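Alpha-fucosidase (Bifidobacterium bifidum, PDB 2EAB) probably hydrolyses alpha-1,2-linkages to release L-fucose from glycans, the chain here being the catalytic fragment of a longer bacterial protein. Local coordinates at residues A[561-566]-A[574-579]; A[568-573]-A[653-658]. One frame throughout, in Å; residues are numbered along the deposited sequence.

Following the chain from the N terminus, strand 558-565 leads into a turning excursion that returns as strand 572-574, and helix 577-596 starts directly afterwards. Contact 1 (561-566 with 574-579) closes this short excursion, setting the first strand against the end of the second and the start of the helix. Contact 2 begins within the excursion, at 568-573, and is completed by 653-658, in the loop between helices 632-639 and 697-711. Because their segments alternate along the chain, the two contacts cross. Their centres are about 8 Å apart, and a probable hydrogen bond from Thr573 N to Ala563 O, together with one water, connects them within the family 95 catalytic region.

Contact 1 of 2, residues A[561-566]-A[574-579]; sequences GVAYSP and DGNTYE
Gly575 N donates to Gly561 O at 2.8 Å, next to the antiparallel, non-hydrogen-bonded pair Val562-Asp574, after which the chain leaves the edge of the three-stranded sheet and enters helix 577-596. Asn576 is the N-cap of that helix. Its OD1 accepts from Glu579 N at 2.9 Å, and the 173° angle at the hydrogen shows the bond to be almost straight. In Asn576, chi1 (59°) sets CG between the backbone N and the carbonyl carbon; ND2 lies 3.6 Å from Ala563 CB and donates to water 2, which in turn donates to Ala563 O. Glu579 approaches the same methyl from the helix, its CD 3.7 Å from Ala563 CB. Its OE2 is hydrogen-bonded to water 3, the acceptor for Tyr564 N, while OE1 is held by Thr560. Further along, Pro566 CD sits over one face of the Tyr578 ring, 4.1 Å from the centroid and 25° off the normal, a CH-pi contact offset toward the rim; Asn422 binds the phenol OH. Water 4 accepts from Tyr578 N and donates to Ser565 OG, which also pairs with Glu652. The chemistry is therefore divided: one direct backbone bond, Gly575 N to Gly561 O, accompanies the Val562-Asp574 pairing, and waters 2, 3 and 4 bridge polar groups of segment 561-566 to the N-cap and first turn of the helix.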
loop_
_atom_site.group_PDB
_atom_site.type_symbol
_atom_site.label_atom_id
_atom_site.label_comp_id
_atom_site.label_asym_id
_atom_site.label_seq_id
_atom_site.Cartn_x
_atom_site.Cartn_y
_atom_site.Cartn_z
ATOM N N GLY A 561 -27.794 -0.999 2.865
ATOM C CA GLY A 561 -28.387 -0.830 4.189
ATOM C C GLY A 561 -27.597 0.147 5.036
ATOM O O GLY A 561 -26.920 1.037 4.508
ATOM N N VAL A 562 -27.670 -0.021 6.353
ATOM C CA VAL A 562 -27.096 0.968 7.259
ATOM C C VAL A 562 -25.612 1.216 6.965
ATOM O O VAL A 562 -24.815 0.276 6.869
ATOM C CB VAL A 562 -27.399 0.640 8.740
ATOM C CG1 VAL A 562 -26.736 -0.645 9.172
ATOM C CG2 VAL A 562 -27.006 1.797 9.632
ATOM N N ALA A 563 -25.265 2.484 6.794
ATOM C CA ALA A 563 -23.911 2.845 6.388
ATOM C C ALA A 563 -23.523 4.235 6.839
ATOM O O ALA A 563 -24.371 5.131 6.944
ATOM C CB ALA A 563 -23.762 2.728 4.875
ATOM N N TYR A 564 -22.222 4.397 7.076
ATOM C CA TYR A 564 -21.599 5.672 7.391
ATOM C C TYR A 564 -20.682 6.053 6.245
ATOM O O TYR A 564 -19.991 5.196 5.688
ATOM C CB TYR A 564 -20.783 5.529 8.674
ATOM C CG TYR A 564 -20.147 6.799 9.189
ATOM C CD1 TYR A 564 -20.899 7.959 9.367
ATOM C CD2 TYR A 564 -18.796 6.832 9.530
ATOM C CE1 TYR A 564 -20.320 9.122 9.853
ATOM C CE2 TYR A 564 -18.209 7.991 10.027
ATOM C CZ TYR A 564 -18.978 9.131 10.183
ATOM O OH TYR A 564 -18.397 10.276 10.674
ATOM N N SER A 565 -20.684 7.329 5.880
ATOM C CA SER A 565 -19.736 7.823 4.893
ATOM C C SER A 565 -18.581 8.471 5.650
ATOM O O SER A 565 -18.737 9.578 6.166
ATOM C CB SER A 565 -20.404 8.843 3.972
ATOM O OG SER A 565 -19.594 9.079 2.832
ATOM N N PRO A 566 -17.425 7.781 5.758
ATOM C CA PRO A 566 -16.349 8.374 6.559
ATOM C C PRO A 566 -15.925 9.749 6.021
ATOM O O PRO A 566 -15.788 9.899 4.808
ATOM C CB PRO A 566 -15.212 7.350 6.420
ATOM C CG PRO A 566 -15.912 6.059 6.150
ATOM C CD PRO A 566 -17.043 6.455 5.237
ATOM N N ASP A 574 -29.446 5.083 4.746
ATOM C CA ASP A 574 -29.864 3.965 3.915
ATOM C C ASP A 574 -28.914 3.841 2.727
ATOM O O ASP A 574 -29.171 4.354 1.632
ATOM C CB ASP A 574 -31.317 4.153 3.474
ATOM C CG ASP A 574 -31.937 2.885 2.924
ATOM O OD1 ASP A 574 -31.203 1.922 2.607
ATOM O OD2 ASP A 574 -33.181 2.851 2.817
ATOM N N GLY A 575 -27.797 3.163 2.968
ATOM C CA GLY A 575 -26.710 3.103 2.007
ATOM C C GLY A 575 -26.058 4.457 1.831
ATOM O O GLY A 575 -26.420 5.436 2.490
ATOM N N ASN A 576 -25.086 4.508 0.931
ATOM C CA ASN A 576 -24.444 5.752 0.523
ATOM C C ASN A 576 -23.592 5.490 -0.711
ATOM O O ASN A 576 -23.391 4.345 -1.109
ATOM C CB ASN A 576 -23.645 6.416 1.667
ATOM C CG ASN A 576 -22.550 5.525 2.236
ATOM O OD1 ASN A 576 -21.968 4.685 1.539
ATOM N ND2 ASN A 576 -22.247 5.723 3.516
ATOM N N THR A 577 -23.092 6.559 -1.309
ATOM C CA THR A 577 -22.341 6.456 -2.551
ATOM C C THR A 577 -21.024 5.707 -2.355
ATOM O O THR A 577 -20.616 4.931 -3.225
ATOM C CB THR A 577 -22.107 7.847 -3.125
ATOM O OG1 THR A 577 -23.387 8.464 -3.303
ATOM C CG2 THR A 577 -21.366 7.794 -4.462
ATOM N N TYR A 578 -20.380 5.928 -1.210
ATOM C CA TYR A 578 -19.163 5.221 -0.826
ATOM C C TYR A 578 -19.348 3.697 -0.942
ATOM O O TYR A 578 -18.659 3.026 -1.725
ATOM C CB TYR A 578 -18.762 5.677 0.589
ATOM C CG TYR A 578 -17.939 4.699 1.391
ATOM C CD1 TYR A 578 -16.648 4.344 1.004
ATOM C CD2 TYR A 578 -18.449 4.147 2.565
ATOM C CE1 TYR A 578 -15.899 3.431 1.752
ATOM C CE2 TYR A 578 -17.714 3.246 3.316
ATOM C CZ TYR A 578 -16.444 2.893 2.911
ATOM O OH TYR A 578 -15.752 1.975 3.673
ATOM N N GLU A 579 -20.316 3.154 -0.209
ATOM C CA GLU A 579 -20.500 1.702 -0.209
ATOM C C GLU A 579 -21.057 1.170 -1.522
ATOM O O GLU A 579 -20.620 0.124 -2.001
ATOM C CB GLU A 579 -21.368 1.242 0.962
ATOM C CG GLU A 579 -20.695 1.416 2.315
ATOM C CD GLU A 579 -21.241 0.501 3.402
ATOM O OE1 GLU A 579 -22.265 -0.180 3.185
ATOM O OE2 GLU A 579 -20.641 0.469 4.498
HETATM O O HOH W 1 -22.462 -0.868 6.273
HETATM O O HOH W 2 -23.900 7.372 5.226
HETATM O O HOH W 3 -20.599 1.984 6.933
HETATM O O HOH W 4 -20.870 8.163 0.500
#

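Contact 2 of 2, residues A[568-573]-A[653-658]; sequences QGPLGT and WYFEGA
Water 5 joins Gln568 and Pro570 to Trp653 through three bonds. It donates to Gln568 O and Pro570 O, each at 2.8 Å. From the other segment it accepts the indole N-H, with Trp653 NE1 3.0 Å from the water oxygen. The tryptophan opens a type I beta turn, Trp653 to Glu656, in a long loop of the family 95 catalytic region, whose clan is built on an (alpha/alpha)6 barrel. The indole faces the turning connection between two strands of a small antiparallel sheet. A second water, water 2, also lies at the indole edge in the ring plane; its bond from NE1 is weak, but it donates to Thr573 OG1 at 2.7 Å. Since that hydroxyl is also hydrogen-bonded to Gly575 O, the threonine is held from its own chain as well as through solvent. Trp653 CG lies anti to the carbonyl carbon (chi1 -59°). At the bend Gly569, with no side chain, brings CA to 3.7 Å from Trp653 CZ2. The far end of the ring meets Gln568, whose NE2 is 3.8 Å from CH2, with amide and indole planes turned 44° apart. That amide is fixed from outside: OE1 accepts from Gln672 N and NE2 binds Glu652 OE1. No direct hydrogen bond spans the two segments; the closest approach, 3.5 Å, brings Gln568 O to the indole edge at Trp653 CZ2, and the Phe655 side is apolar. Pro570 and Phe655 meet tip to tip, CG facing CZ at the edge of the phenyl ring. Thr573 crosses Phe655 at about a right angle, and its methyl CG2 approaches the ring obliquely, 3.7 Å from Phe655 CE2.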
loop_
_atom_site.group_PDB
_atom_site.type_symbol
_atom_site.label_atom_id
_atom_site.label_comp_id
_atom_site.label_asym_id
_atom_site.label_seq_id
_atom_site.Cartn_x
_atom_site.Cartn_y
_atom_site.Cartn_z
ATOM N N GLN A 568 -18.040 12.105 7.838
ATOM C CA GLN A 568 -18.987 13.200 8.051
ATOM C C GLN A 568 -20.415 12.721 7.827
ATOM O O GLN A 568 -20.629 11.598 7.375
ATOM C CB GLN A 568 -18.654 14.411 7.165
ATOM C CG GLN A 568 -18.858 14.165 5.679
ATOM C CD GLN A 568 -18.771 15.427 4.833
ATOM O OE1 GLN A 568 -18.611 16.538 5.343
ATOM N NE2 GLN A 568 -18.880 15.257 3.521
ATOM N N GLY A 569 -21.379 13.577 8.154
ATOM C CA GLY A 569 -22.787 13.250 8.006
ATOM C C GLY A 569 -23.295 12.332 9.103
ATOM O O GLY A 569 -22.592 12.078 10.091
ATOM N N PRO A 570 -24.534 11.835 8.950
ATOM C CA PRO A 570 -25.138 10.938 9.937
ATOM C C PRO A 570 -24.450 9.581 10.002
ATOM O O PRO A 570 -23.926 9.091 8.995
ATOM C CB PRO A 570 -26.570 10.749 9.419
ATOM C CG PRO A 570 -26.794 11.842 8.442
ATOM C CD PRO A 570 -25.457 12.126 7.841
ATOM N N LEU A 571 -24.493 8.973 11.183
ATOM C CA LEU A 571 -23.849 7.690 11.441
ATOM C C LEU A 571 -24.408 6.531 10.611
ATOM O O LEU A 571 -23.662 5.641 10.195
ATOM C CB LEU A 571 -23.986 7.359 12.927
ATOM C CG LEU A 571 -22.766 6.951 13.755
ATOM C CD1 LEU A 571 -21.542 7.795 13.416
ATOM C CD2 LEU A 571 -23.105 7.082 15.228
ATOM N N GLY A 572 -25.717 6.538 10.379
ATOM C CA GLY A 572 -26.378 5.422 9.721
ATOM C C GLY A 572 -27.473 5.881 8.789
ATOM O O GLY A 572 -28.561 6.246 9.230
ATOM N N THR A 573 -27.168 5.883 7.497
ATOM C CA THR A 573 -28.146 6.209 6.462
ATOM C C THR A 573 -28.482 4.956 5.655
ATOM O O THR A 573 -27.882 3.892 5.858
ATOM C CB THR A 573 -27.640 7.325 5.519
ATOM O OG1 THR A 573 -26.502 6.859 4.782
ATOM C CG2 THR A 573 -27.246 8.564 6.307
ATOM N N TRP A 653 -24.757 11.209 -0.333
ATOM C CA TRP A 653 -25.893 10.455 0.200
ATOM C C TRP A 653 -27.059 10.537 -0.766
ATOM O O TRP A 653 -27.223 11.539 -1.463
ATOM C CB TRP A 653 -26.336 11.006 1.555
ATOM C CG TRP A 653 -25.262 10.968 2.584
ATOM C CD1 TRP A 653 -24.949 9.922 3.412
ATOM C CD2 TRP A 653 -24.341 12.014 2.890
ATOM N NE1 TRP A 653 -23.887 10.261 4.217
ATOM C CE2 TRP A 653 -23.498 11.542 3.921
ATOM C CE3 TRP A 653 -24.150 13.316 2.400
ATOM C CZ2 TRP A 653 -22.474 12.322 4.463
ATOM C CZ3 TRP A 653 -23.139 14.088 2.942
ATOM C CH2 TRP A 653 -22.313 13.589 3.964
ATOM N N TYR A 654 -27.886 9.503 -0.790
ATOM C CA TYR A 654 -29.005 9.469 -1.736
ATOM C C TYR A 654 -30.155 10.402 -1.376
ATOM O O TYR A 654 -31.000 10.690 -2.228
ATOM C CB TYR A 654 -29.455 8.021 -2.020
ATOM C CG TYR A 654 -28.318 7.249 -2.631
ATOM C CD1 TYR A 654 -27.790 7.637 -3.863
ATOM C CD2 TYR A 654 -27.713 6.189 -1.956
ATOM C CE1 TYR A 654 -26.706 6.975 -4.422
ATOM C CE2 TYR A 654 -26.624 5.519 -2.511
ATOM C CZ TYR A 654 -26.127 5.919 -3.740
ATOM O OH TYR A 654 -25.044 5.260 -4.273
ATOM N N PHE A 655 -30.176 10.898 -0.139
ATOM C CA PHE A 655 -31.146 11.934 0.236
ATOM C C PHE A 655 -30.681 13.368 -0.059
ATOM O O PHE A 655 -31.407 14.332 0.207
ATOM C CB PHE A 655 -31.648 11.781 1.691
ATOM C CG PHE A 655 -30.564 11.773 2.756
ATOM C CD1 PHE A 655 -29.480 12.647 2.718
ATOM C CD2 PHE A 655 -30.680 10.913 3.844
ATOM C CE1 PHE A 655 -28.512 12.634 3.724
ATOM C CE2 PHE A 655 -29.722 10.892 4.850
ATOM C CZ PHE A 655 -28.635 11.753 4.790
ATOM N N GLU A 656 -29.479 13.504 -0.614
ATOM C CA GLU A 656 -28.877 14.805 -0.889
ATOM C C GLU A 656 -29.560 15.528 -2.052
ATOM O O GLU A 656 -30.007 14.898 -3.010
ATOM C CB GLU A 656 -27.391 14.594 -1.187
ATOM C CG GLU A 656 -26.552 15.839 -1.409
ATOM C CD GLU A 656 -25.075 15.505 -1.547
ATOM O OE1 GLU A 656 -24.359 16.237 -2.260
ATOM O OE2 GLU A 656 -24.630 14.499 -0.947
ATOM N N GLY A 657 -29.646 16.853 -1.949
ATOM C CA GLY A 657 -30.116 17.695 -3.052
ATOM C C GLY A 657 -28.944 18.522 -3.536
ATOM O O GLY A 657 -28.096 18.036 -4.294
ATOM N N ALA A 658 -28.890 19.775 -3.093
ATOM C CA ALA A 658 -27.703 20.595 -3.265
ATOM C C ALA A 658 -26.604 20.070 -2.344
ATOM O O ALA A 658 -26.874 19.298 -1.417
ATOM C CB ALA A 658 -28.012 22.051 -2.959
HETATM O O HOH W 5 -22.383 9.554 6.730
HETATM O O HOH W 2 -23.900 7.372 5.226
#